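Local coordinates for putative membrane protein mmpL11 (Mycobacterium tuberculosis, PDB 4Y0L), which is a membrane protein of the RND family, probably a transporter that exports lipids or related substrates, seen here as a periplasmic domain, at residues A[68-71]-A[72-76]. Numbering follows the deposited sequence.
Sequences TITW and MRTQL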
loop_
_atom_site.group_PDB
_atom_site.type_symbol
_atom_site.label_atom_id
_atom_site.label_comp_id
_atom_site.label_asym_id
_atom_site.label_seq_id
_atom_site.Cartn_x
_atom_site.Cartn_y
_atom_site.Cartn_z
ATOM N N THR A 68 -7.869 12.280 1.038
ATOM C CA THR A 68 -7.098 11.184 0.467
ATOM C C THR A 68 -7.065 9.973 1.391
ATOM O O THR A 68 -7.287 8.845 0.951
ATOM C CB THR A 68 -5.654 11.615 0.162
ATOM O OG1 THR A 68 -5.037 12.116 1.354
ATOM C CG2 THR A 68 -5.650 12.685 -0.902
ATOM N N ILE A 69 -6.788 10.206 2.671
ATOM C CA ILE A 69 -6.683 9.118 3.638
ATOM C C ILE A 69 -8.010 8.368 3.749
ATOM O O ILE A 69 -8.034 7.139 3.748
ATOM C CB ILE A 69 -6.246 9.640 5.032
ATOM C CG1 ILE A 69 -4.724 9.783 5.104
ATOM C CG2 ILE A 69 -6.665 8.680 6.147
ATOM C CD1 ILE A 69 -4.115 10.704 4.073
ATOM N N THR A 70 -9.110 9.111 3.842
ATOM C CA THR A 70 -10.430 8.496 3.957
ATOM C C THR A 70 -10.772 7.730 2.680
ATOM O O THR A 70 -11.417 6.683 2.727
ATOM C CB THR A 70 -11.530 9.547 4.243
ATOM O OG1 THR A 70 -12.795 8.891 4.391
ATOM C CG2 THR A 70 -11.624 10.573 3.120
ATOM N N TRP A 71 -10.329 8.258 1.544
ATOM C CA TRP A 71 -10.541 7.604 0.259
ATOM C C TRP A 71 -9.794 6.273 0.209
ATOM O O TRP A 71 -10.347 5.255 -0.200
ATOM C CB TRP A 71 -10.081 8.516 -0.882
ATOM C CG TRP A 71 -10.332 7.959 -2.249
ATOM C CD1 TRP A 71 -11.383 8.248 -3.069
ATOM C CD2 TRP A 71 -9.512 7.023 -2.962
ATOM N NE1 TRP A 71 -11.271 7.550 -4.246
ATOM C CE2 TRP A 71 -10.133 6.790 -4.206
ATOM C CE3 TRP A 71 -8.317 6.359 -2.669
ATOM C CZ2 TRP A 71 -9.599 5.922 -5.155
ATOM C CZ3 TRP A 71 -7.789 5.495 -3.614
ATOM C CH2 TRP A 71 -8.430 5.286 -4.842
ATOM N N MET A 72 -8.536 6.290 0.636
ATOM C CA MET A 72 -7.704 5.092 0.628
ATOM C C MET A 72 -8.231 4.029 1.589
ATOM O O MET A 72 -8.289 2.848 1.248
ATOM C CB MET A 72 -6.262 5.448 0.991
ATOM C CG MET A 72 -5.532 6.229 -0.085
ATOM S SD MET A 72 -3.817 6.563 0.348
ATOM C CE MET A 72 -3.369 7.722 -0.940
ATOM N N ARG A 73 -8.619 4.454 2.787
ATOM C CA ARG A 73 -9.136 3.534 3.795
ATOM C C ARG A 73 -10.439 2.873 3.351
ATOM O O ARG A 73 -10.857 1.865 3.920
ATOM C CB ARG A 73 -9.349 4.270 5.120
ATOM C CG ARG A 73 -8.058 4.572 5.859
ATOM C CD ARG A 73 -8.289 5.489 7.046
ATOM N NE ARG A 73 -7.068 5.666 7.827
ATOM C CZ ARG A 73 -6.881 6.626 8.728
ATOM N NH1 ARG A 73 -7.833 7.517 8.969
ATOM N NH2 ARG A 73 -5.732 6.697 9.384
ATOM N N THR A 74 -11.070 3.447 2.331
ATOM C CA THR A 74 -12.324 2.929 1.801
ATOM C C THR A 74 -12.096 2.020 0.596
ATOM O O THR A 74 -12.833 1.055 0.390
ATOM C CB THR A 74 -13.266 4.082 1.387
ATOM O OG1 THR A 74 -13.516 4.931 2.515
ATOM C CG2 THR A 74 -14.592 3.548 0.858
ATOM N N GLN A 75 -11.068 2.328 -0.190
ATOM C CA GLN A 75 -10.882 1.704 -1.498
ATOM C C GLN A 75 -9.807 0.619 -1.525
ATOM O O GLN A 75 -9.922 -0.352 -2.271
ATOM C CB GLN A 75 -10.536 2.780 -2.531
ATOM C CG GLN A 75 -11.633 3.806 -2.737
ATOM C CD GLN A 75 -12.901 3.200 -3.299
ATOM O OE1 GLN A 75 -12.852 2.304 -4.143
ATOM N NE2 GLN A 75 -14.046 3.681 -2.827
ATOM N N LEU A 76 -8.762 0.787 -0.722
ATOM C CA LEU A 76 -7.620 -0.122 -0.766
ATOM C C LEU A 76 -7.885 -1.503 -0.154
ATOM O O LEU A 76 -7.283 -2.486 -0.590
ATOM C CB LEU A 76 -6.418 0.520 -0.071
ATOM C CG LEU A 76 -5.925 1.846 -0.664
ATOM C CD1 LEU A 76 -4.649 2.292 0.033
ATOM C CD2 LEU A 76 -5.704 1.759 -2.169
#
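Trp71 and Gln75, one turn apart on helix 66-80, meet where the glutamine chain crosses the indole at about a right angle. Gln75 CG sits over the six-membered ring, 3.7 Å from its centroid and 14° off the normal, a CH-pi contact. Trp71 CG is anti to the backbone N (chi1 -177°), which sends the indole forward along the helix, toward the C-terminal end, to lie against Gln75. Gln75 bends at CG (chi2 -64°), and its OE1 accepts hydrogen bonds from Arg28 and Arg78. Met72 CG lies at the indole edge, in the ring plane, 3.8 Å from Trp71 CE3. Beyond the segments, the indole packs on Ala32, Pro33 and Arg28.

Arg73 follows Ile69 in the same direction. Its CB and CG pass the Ile69 carbonyl, the latter 3.3 Å from Ile69 O; CD then comes within 3.7 Å of Ile69 CG2, and NE lies closer still. At the tip Ile69 CG2 lies over one face of the guanidinium, offset toward its rim, with Arg73 CZ and NH1 each 3.3 Å from it. The chain is extended from CG to NE, reaching far enough for NH2 to bond to Val87 O on strand 84-87.

Of the polar side chains, Thr74 turns back on the helix: its OG1 donates to Thr70 O at 2.7 Å, nearly along the C=O axis. Trp71 O receives Thr74 N from above the carbonyl plane and, weakly, Gln75 N at 3.0 Å, whereas Met72 N and Arg73 N make regular i to i+4 bonds. Aliphatic carbon thus does the packing against both flat groups, while the polar ends of Arg73 and Gln75 tie this helix to strand 84-87 and helix 19-29.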